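Local coordinates for protein polyketide synthase type I (PDB 5KKU) that probably dehydrates a beta-hydroxyacyl intermediate as the N-terminal dehydratase domain of a modular polyketide synthase from the difficidin assembly line, at residues 19-24 with 156-161; 30-35 with 65-70; 177-182 with 194-199. All coordinates share one frame; numbering follows the deposited sequence.

Contact 1 (19-24 with 156-161); sequences NYIVRD and GEFMKN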
loop_
_atom_site.group_PDB
_atom_site.type_symbol
_atom_site.label_atom_id
_atom_site.label_comp_id
_atom_site.label_asym_id
_atom_site.label_seq_id
_atom_site.Cartn_x
_atom_site.Cartn_y
_atom_site.Cartn_z
ATOM N N ASN A 19 5.821 12.095 11.178
ATOM C CA ASN A 19 5.956 10.702 10.841
ATOM C C ASN A 19 6.737 10.509 9.534
ATOM O O ASN A 19 6.447 11.130 8.573
ATOM C CB ASN A 19 4.583 10.041 10.763
ATOM C CG ASN A 19 4.660 8.558 10.666
ATOM O OD1 ASN A 19 5.017 8.040 9.659
ATOM N ND2 ASN A 19 4.325 7.877 11.727
ATOM N N TYR A 20 7.726 9.639 9.552
ATOM C CA TYR A 20 8.609 9.482 8.424
ATOM C C TYR A 20 7.878 9.152 7.138
ATOM O O TYR A 20 8.333 9.506 6.119
ATOM C CB TYR A 20 9.709 8.452 8.648
ATOM C CG TYR A 20 10.802 8.798 9.616
ATOM C CD1 TYR A 20 11.749 9.723 9.316
ATOM C CD2 TYR A 20 10.904 8.157 10.811
ATOM C CE1 TYR A 20 12.767 10.005 10.176
ATOM C CE2 TYR A 20 11.907 8.444 11.672
ATOM C CZ TYR A 20 12.831 9.374 11.333
ATOM O OH TYR A 20 13.804 9.671 12.135
ATOM N N ILE A 21 6.742 8.469 7.242
ATOM C CA ILE A 21 5.961 8.100 6.067
ATOM C C ILE A 21 5.513 9.335 5.291
ATOM O O ILE A 21 5.850 9.500 4.119
ATOM C CB ILE A 21 4.723 7.270 6.451
ATOM C CG1 ILE A 21 5.145 5.973 7.144
ATOM C CG2 ILE A 21 3.879 6.971 5.221
ATOM C CD1 ILE A 21 4.113 5.433 8.111
ATOM N N VAL A 22 4.750 10.198 5.953
ATOM C CA VAL A 22 4.253 11.418 5.327
ATOM C C VAL A 22 5.392 12.387 5.024
ATOM O O VAL A 22 5.317 13.172 4.079
ATOM C CB VAL A 22 3.213 12.126 6.215
ATOM C CG1 VAL A 22 2.022 11.214 6.466
ATOM C CG2 VAL A 22 3.846 12.561 7.528
ATOM N N ARG A 23 6.426 12.341 5.793
ATOM C CA ARG A 23 7.490 13.224 5.528
ATOM C C ARG A 23 8.103 12.898 4.202
ATOM O O ARG A 23 8.484 13.751 3.484
ATOM C CB ARG A 23 8.470 13.112 6.653
ATOM C CG ARG A 23 9.813 13.763 6.567
ATOM C CD ARG A 23 10.543 13.124 7.716
ATOM N NE ARG A 23 11.936 13.380 7.836
ATOM C CZ ARG A 23 12.910 12.670 7.302
ATOM N NH1 ARG A 23 12.720 11.655 6.546
ATOM N NH2 ARG A 23 14.118 13.006 7.568
ATOM N N ASP A 24 8.140 11.617 3.891
ATOM C CA ASP A 24 8.817 11.140 2.704
ATOM C C ASP A 24 7.820 10.635 1.654
ATOM O O ASP A 24 8.122 9.860 0.813
ATOM C CB ASP A 24 9.832 10.077 3.073
ATOM C CG ASP A 24 11.044 10.640 3.789
ATOM O OD1 ASP A 24 11.194 11.849 3.892
ATOM O OD2 ASP A 24 11.847 9.865 4.216
ATOM N N GLY A 156 10.527 10.478 -0.492
ATOM C CA GLY A 156 11.735 10.691 0.260
ATOM C C GLY A 156 12.469 9.451 0.755
ATOM O O GLY A 156 12.063 8.378 0.499
ATOM N N GLU A 157 13.547 9.637 1.472
ATOM C CA GLU A 157 14.383 8.568 1.975
ATOM C C GLU A 157 13.711 7.325 2.528
ATOM O O GLU A 157 14.022 6.249 2.084
ATOM C CB GLU A 157 15.439 9.122 2.923
ATOM C CG GLU A 157 16.136 8.149 3.835
ATOM C CD GLU A 157 17.452 8.663 4.409
ATOM O OE1 GLU A 157 17.622 9.857 4.642
ATOM O OE2 GLU A 157 18.346 7.855 4.646
ATOM N N PHE A 158 12.818 7.499 3.469
ATOM C CA PHE A 158 12.151 6.414 4.054
ATOM C C PHE A 158 11.180 5.769 3.096
ATOM O O PHE A 158 10.936 4.625 3.162
ATOM C CB PHE A 158 11.368 6.995 5.209
ATOM C CG PHE A 158 10.749 6.013 6.104
ATOM C CD1 PHE A 158 9.585 5.432 5.790
ATOM C CD2 PHE A 158 11.325 5.727 7.308
ATOM C CE1 PHE A 158 9.016 4.543 6.640
ATOM C CE2 PHE A 158 10.764 4.848 8.167
ATOM C CZ PHE A 158 9.598 4.258 7.836
ATOM N N MET A 159 10.530 6.453 2.214
ATOM C CA MET A 159 9.599 5.723 1.380
ATOM C C MET A 159 10.120 5.283 0.041
ATOM O O MET A 159 9.512 4.496 -0.616
ATOM C CB MET A 159 8.359 6.539 1.173
ATOM C CG MET A 159 7.573 6.708 2.425
ATOM S SD MET A 159 6.881 5.212 3.079
ATOM C CE MET A 159 5.665 4.852 1.885
ATOM N N LYS A 160 11.253 5.786 -0.360
ATOM C CA LYS A 160 11.705 5.410 -1.698
ATOM C C LYS A 160 12.561 4.149 -1.679
ATOM O O LYS A 160 13.549 4.104 -1.063
ATOM C CB LYS A 160 12.395 6.579 -2.358
ATOM C CG LYS A 160 13.224 6.321 -3.586
ATOM C CD LYS A 160 13.659 7.643 -4.162
ATOM C CE LYS A 160 14.484 7.522 -5.419
ATOM N NZ LYS A 160 13.629 7.497 -6.598
ATOM N N ASN A 161 12.090 3.088 -2.309
ATOM C CA ASN A 161 12.808 1.831 -2.381
ATOM C C ASN A 161 13.955 1.833 -3.410
ATOM O O ASN A 161 13.862 2.463 -4.424
ATOM C CB ASN A 161 11.899 0.695 -2.781
ATOM C CG ASN A 161 10.861 0.309 -1.745
ATOM O OD1 ASN A 161 10.365 1.085 -1.010
ATOM N ND2 ASN A 161 10.505 -0.902 -1.773
#
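D24 carries the polar half of this contact, and the F158 ring carries the apolar half. The D24 side chain leaves the end of helix 20-23 with CG anti to its own carbonyl carbon (chi1 -72°), so the carboxylate faces the turn that starts at G156. D24 OD2 accepts from F158 N at 2.7 Å, a nearly straight bond made on the lone pair that points away from OD1. The same D24 OD2 forms a salt bridge with R23 NH1 at 3.1 Å. Two donors thus grip this buried oxygen, which probably helps to keep the carboxylate charged. The backbone joins in: G156 N donates to D24 O at 2.8 Å, from above the carbonyl plane.

F158 has CG anti to its backbone N (chi1 -171°), which sends the ring alongside helix 20-23. Y20 CB sits over one face of that ring, 3.7 Å from its centroid, in a CH-pi contact. The two aromatic rings are close to parallel, with planes 4° apart, but they are slid so far that they barely overlap. I21 CG1 approaches F158 CE1 more loosely. M159 is bent at chi2 and chi3; its SD comes within 4.1 Å of I21 CG2, and its CB packs against D24 O. At the start of the helix, N19 OD1 accepts from I21 N at 3.0 Å as an N-cap.

Helix 20-23 belongs to the N-terminal hotdog and the 156-161 turn to the C-terminal one. M159 also lies beside H25 and D198, the predicted proton acceptor and donor. The contact therefore joins the two halves of a double-hotdog dehydratase next to its predicted catalytic His-Asp pair.

Contact 2 (30-35 with 65-70); sequences IRVLPG and PVVTSE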
loop_
_atom_site.group_PDB
_atom_site.type_symbol
_atom_site.label_atom_id
_atom_site.label_comp_id
_atom_site.label_asym_id
_atom_site.label_seq_id
_atom_site.Cartn_x
_atom_site.Cartn_y
_atom_site.Cartn_z
ATOM N N ILE A 30 2.347 18.292 -0.565
ATOM C CA ILE A 30 1.543 18.092 0.618
ATOM C C ILE A 30 1.800 16.700 1.185
ATOM O O ILE A 30 1.853 15.773 0.458
ATOM C CB ILE A 30 0.069 18.324 0.348
ATOM C CG1 ILE A 30 -0.186 19.759 -0.050
ATOM C CG2 ILE A 30 -0.751 17.935 1.533
ATOM C CD1 ILE A 30 -1.391 19.901 -0.911
ATOM N N ARG A 31 1.953 16.607 2.502
ATOM C CA ARG A 31 2.203 15.328 3.156
ATOM C C ARG A 31 0.912 14.534 3.323
ATOM O O ARG A 31 -0.032 14.994 3.966
ATOM C CB ARG A 31 2.868 15.542 4.516
ATOM C CG ARG A 31 4.207 16.258 4.447
ATOM C CD ARG A 31 4.869 16.328 5.814
ATOM N NE ARG A 31 5.977 17.276 5.838
ATOM C CZ ARG A 31 6.878 17.349 6.812
ATOM N NH1 ARG A 31 6.804 16.525 7.849
ATOM N NH2 ARG A 31 7.854 18.244 6.751
ATOM N N VAL A 32 0.877 13.340 2.741
ATOM C CA VAL A 32 -0.297 12.479 2.825
ATOM C C VAL A 32 0.074 11.089 3.329
ATOM O O VAL A 32 1.253 10.741 3.407
ATOM C CB VAL A 32 -1.000 12.350 1.461
ATOM C CG1 VAL A 32 -2.247 11.487 1.587
ATOM C CG2 VAL A 32 -1.348 13.725 0.911
ATOM N N LEU A 33 -0.937 10.298 3.669
ATOM C CA LEU A 33 -0.718 8.945 4.166
ATOM C C LEU A 33 -1.099 7.904 3.119
ATOM O O LEU A 33 -2.271 7.790 2.746
ATOM C CB LEU A 33 -1.513 8.712 5.453
ATOM C CG LEU A 33 -1.263 7.383 6.171
ATOM C CD1 LEU A 33 0.228 7.116 6.303
ATOM C CD2 LEU A 33 -1.937 7.375 7.536
ATOM N N PRO A 34 -0.056 7.123 2.637
ATOM C CA PRO A 34 -0.464 6.129 1.628
ATOM C C PRO A 34 -1.602 5.244 2.129
ATOM O O PRO A 34 -1.585 4.816 3.283
ATOM C CB PRO A 34 0.797 5.288 1.416
ATOM C CG PRO A 34 1.907 6.243 1.623
ATOM C CD PRO A 34 1.458 6.987 2.841
ATOM N N GLY A 35 -2.575 4.978 1.265
ATOM C CA GLY A 35 -3.709 4.147 1.626
ATOM C C GLY A 35 -3.296 2.754 2.056
ATOM O O GLY A 35 -3.908 2.160 2.944
ATOM N N PRO A 65 -7.690 10.402 1.819
ATOM C CA PRO A 65 -6.286 10.368 2.174
ATOM C C PRO A 65 -6.035 10.990 3.538
ATOM O O PRO A 65 -6.683 11.926 3.823
ATOM C CB PRO A 65 -5.650 11.191 1.069
ATOM C CG PRO A 65 -6.668 12.131 0.669
ATOM C CD PRO A 65 -7.937 11.360 0.743
ATOM N N VAL A 66 -5.199 10.422 4.375
ATOM C CA VAL A 66 -4.797 11.055 5.612
ATOM C C VAL A 66 -3.714 12.098 5.322
ATOM O O VAL A 66 -2.623 11.758 4.996
ATOM C CB VAL A 66 -4.302 10.039 6.650
ATOM C CG1 VAL A 66 -3.612 10.702 7.810
ATOM C CG2 VAL A 66 -5.416 9.159 7.142
ATOM N N VAL A 67 -4.061 13.372 5.422
ATOM C CA VAL A 67 -3.164 14.484 5.181
ATOM C C VAL A 67 -2.744 15.173 6.478
ATOM O O VAL A 67 -3.554 15.504 7.262
ATOM C CB VAL A 67 -3.799 15.483 4.227
ATOM C CG1 VAL A 67 -3.052 16.793 4.164
ATOM C CG2 VAL A 67 -3.917 14.892 2.858
ATOM N N THR A 68 -1.467 15.469 6.605
ATOM C CA THR A 68 -0.970 16.220 7.745
ATOM C C THR A 68 -0.489 17.594 7.396
ATOM O O THR A 68 -0.270 17.891 6.273
ATOM C CB THR A 68 0.117 15.483 8.545
ATOM O OG1 THR A 68 1.328 15.427 7.806
ATOM C CG2 THR A 68 -0.291 14.140 8.822
ATOM N N SER A 69 -0.297 18.418 8.391
ATOM C CA SER A 69 0.127 19.771 8.218
ATOM C C SER A 69 1.016 20.214 9.373
ATOM O O SER A 69 1.037 19.591 10.379
ATOM C CB SER A 69 -1.104 20.648 8.117
ATOM O OG SER A 69 -0.821 22.002 8.102
ATOM N N GLU A 70 1.762 21.290 9.215
ATOM C CA GLU A 70 2.375 21.937 10.335
ATOM C C GLU A 70 1.344 22.366 11.364
ATOM O O GLU A 70 1.615 22.403 12.530
ATOM C CB GLU A 70 3.185 23.113 9.889
ATOM C CG GLU A 70 4.434 22.686 9.186
ATOM C CD GLU A 70 5.553 22.308 10.126
ATOM O OE1 GLU A 70 5.420 22.607 11.320
ATOM O OE2 GLU A 70 6.553 21.738 9.671
#
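T68 N donates to R31 O at 3.0 Å, the firm backbone bond between these two short strands. The N-H comes from above the carbonyl plane rather than along a lone pair. A second link, L33 N to V66 O, is strongly bent and weak. Two CA-H...O contacts add to them, from V67 CA to R31 O and from V32 CA to V66 O. The T68 OG1 hydroxyl lies 3.6 Å from R31 CB, but its polar partner is H17 ND1. The extended R31 chain likewise leads away, and its NH1 bonds to H17 O.

The side chains pack on two faces. V32 and V67 form an antiparallel non-hydrogen-bonded pair, and their CG2 methyls meet at 3.4 Å, a tight fit. V32 CG1 also presses on P65 CB at 3.5 Å, again tight. I30 CG2 meets V67 CG1 at 3.7 Å. On the other face L33 and V66 lie side by side and point the same way, with their CB atoms 3.3 Å apart.

Strand 66-67 is thereby the edge of a small four-stranded antiparallel sheet. This sheet continues through 30-33 and 25-27, which starts with the predicted proton acceptor H25, to 153-155 of the C-terminal hotdog.

Contact 3 (177-182 with 194-199); sequences LTLSDL and PAFLDA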
loop_
_atom_site.group_PDB
_atom_site.type_symbol
_atom_site.label_atom_id
_atom_site.label_comp_id
_atom_site.label_asym_id
_atom_site.label_seq_id
_atom_site.Cartn_x
_atom_site.Cartn_y
_atom_site.Cartn_z
ATOM N N LEU A 177 13.199 -4.974 -4.488
ATOM C CA LEU A 177 13.074 -3.820 -3.657
ATOM C C LEU A 177 13.828 -3.928 -2.355
ATOM O O LEU A 177 13.761 -4.919 -1.688
ATOM C CB LEU A 177 11.600 -3.582 -3.395
ATOM C CG LEU A 177 10.766 -3.347 -4.636
ATOM C CD1 LEU A 177 9.321 -3.654 -4.430
ATOM C CD2 LEU A 177 10.927 -1.920 -5.020
ATOM N N THR A 178 14.529 -2.874 -1.981
ATOM C CA THR A 178 15.221 -2.776 -0.715
ATOM C C THR A 178 14.991 -1.425 -0.064
ATOM O O THR A 178 14.957 -0.428 -0.700
ATOM C CB THR A 178 16.713 -3.033 -0.838
ATOM O OG1 THR A 178 16.923 -4.331 -1.351
ATOM C CG2 THR A 178 17.346 -3.019 0.445
ATOM N N LEU A 179 14.874 -1.398 1.239
ATOM C CA LEU A 179 14.706 -0.168 1.937
ATOM C C LEU A 179 15.977 0.654 2.031
ATOM O O LEU A 179 17.040 0.145 1.872
ATOM C CB LEU A 179 14.170 -0.418 3.314
ATOM C CG LEU A 179 13.037 -1.407 3.446
ATOM C CD1 LEU A 179 12.882 -1.688 4.914
ATOM C CD2 LEU A 179 11.765 -0.862 2.889
ATOM N N SER A 180 15.850 1.937 2.260
ATOM C CA SER A 180 16.951 2.748 2.688
ATOM C C SER A 180 17.357 2.348 4.099
ATOM O O SER A 180 16.586 1.792 4.787
ATOM C CB SER A 180 16.542 4.212 2.682
ATOM O OG SER A 180 15.576 4.495 3.651
ATOM N N ASP A 181 18.572 2.646 4.491
ATOM C CA ASP A 181 19.028 2.258 5.793
ATOM C C ASP A 181 18.114 2.787 6.899
ATOM O O ASP A 181 17.745 2.059 7.763
ATOM C CB ASP A 181 20.464 2.651 6.031
ATOM C CG ASP A 181 21.458 1.826 5.225
ATOM O OD1 ASP A 181 21.342 0.610 5.081
ATOM O OD2 ASP A 181 22.401 2.418 4.745
ATOM N N LEU A 182 17.743 4.060 6.847
ATOM C CA LEU A 182 16.745 4.616 7.738
ATOM C C LEU A 182 15.450 3.800 7.813
ATOM O O LEU A 182 15.005 3.443 8.873
ATOM C CB LEU A 182 16.417 6.036 7.341
ATOM C CG LEU A 182 15.278 6.668 8.082
ATOM C CD1 LEU A 182 15.751 7.029 9.463
ATOM C CD2 LEU A 182 14.811 7.902 7.363
ATOM N N PRO A 194 5.307 -0.189 5.363
ATOM C CA PRO A 194 4.568 0.640 4.445
ATOM C C PRO A 194 5.358 1.008 3.221
ATOM O O PRO A 194 4.795 1.078 2.177
ATOM C CB PRO A 194 4.252 1.848 5.281
ATOM C CG PRO A 194 4.087 1.310 6.610
ATOM C CD PRO A 194 5.108 0.248 6.737
ATOM N N ALA A 195 6.651 1.230 3.373
ATOM C CA ALA A 195 7.504 1.498 2.239
ATOM C C ALA A 195 7.466 0.374 1.221
ATOM O O ALA A 195 7.314 0.603 0.076
ATOM C CB ALA A 195 8.915 1.775 2.661
ATOM N N PHE A 196 7.602 -0.853 1.685
ATOM C CA PHE A 196 7.466 -2.016 0.866
ATOM C C PHE A 196 6.092 -2.110 0.211
ATOM O O PHE A 196 6.023 -2.358 -0.950
ATOM C CB PHE A 196 7.751 -3.278 1.651
ATOM C CG PHE A 196 9.200 -3.680 1.697
ATOM C CD1 PHE A 196 10.035 -3.479 0.631
ATOM C CD2 PHE A 196 9.702 -4.294 2.806
ATOM C CE1 PHE A 196 11.339 -3.836 0.686
ATOM C CE2 PHE A 196 11.003 -4.665 2.875
ATOM C CZ PHE A 196 11.822 -4.443 1.811
ATOM N N LEU A 197 5.033 -1.868 0.971
ATOM C CA LEU A 197 3.680 -1.931 0.504
ATOM C C LEU A 197 3.417 -0.900 -0.595
ATOM O O LEU A 197 2.901 -1.222 -1.618
ATOM C CB LEU A 197 2.700 -1.793 1.668
ATOM C CG LEU A 197 2.586 -2.888 2.723
ATOM C CD1 LEU A 197 1.413 -2.648 3.619
ATOM C CD2 LEU A 197 2.454 -4.246 2.097
ATOM N N ASP A 198 3.766 0.354 -0.365
ATOM C CA ASP A 198 3.651 1.427 -1.330
ATOM C C ASP A 198 4.332 1.122 -2.651
ATOM O O ASP A 198 3.731 1.179 -3.650
ATOM C CB ASP A 198 4.192 2.695 -0.720
ATOM C CG ASP A 198 4.019 3.895 -1.581
ATOM O OD1 ASP A 198 2.915 4.333 -1.830
ATOM O OD2 ASP A 198 4.997 4.424 -2.010
ATOM N N ALA A 199 5.606 0.793 -2.615
ATOM C CA ALA A 199 6.340 0.448 -3.813
ATOM C C ALA A 199 5.760 -0.731 -4.559
ATOM O O ALA A 199 5.851 -0.768 -5.748
ATOM C CB ALA A 199 7.793 0.200 -3.527
#
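L179 turns its CG anti to its carbonyl carbon (chi1 -44°), and chi2 (169°) sets CD1 anti to CA and turns the other methyl, CD2, over the F196 ring. F196 swings that ring from the helix toward the end of strand 172-178. Here helix 194-200 packs on the end of strand 172-178 and the loop that follows it, within the C-terminal hotdog fold. CD2 of L179 stands 3.6 Å from the centroid of the F196 ring and only 7° off its normal, a well-centred CH-pi contact. L179 and F196 cross at about a right angle, and L179 CG reaches F196 CZ at 3.7 Å.

The strand residue L177 meets the same ring at its edge. L177 O lies 3.6 Å from F196 CE1, near the ring plane. F233 adds an edge-to-face contact with F196 from outside the two segments.

The two alanines complete the apolar seam. Both direct CB at the 177-182 segment, one helical turn apart. D198, the predicted proton donor, rides on this helix but takes no part in the seam; its OD2 is hydrogen-bonded to H155 NE2. At one end of the seam L179 CD2 touches A195 CB at 3.9 Å, and at the other L177 CD2 lies 4.1 Å from A199 CB.

How the contacts relate
Contacts 2 and 3 are buried, whereas contact 1 is only partly so and has E157 on the exposed side. Contact 2 stays within the N-terminal hotdog and contact 3 within the C-terminal one; contact 1 bridges the halves. Their chemistry follows: a buried carboxylate held by one backbone N-H and an arginine at the junction, strand pairing in contact 2, and mainly apolar and aromatic packing in contact 3. Contact 1 touches both others. I21 rests on L33 and P34 of contact 2, and E157 O probably bonds to S180 OG of contact 3. Contacts 2 and 3 barely meet, through P34 and D198, the predicted proton donor.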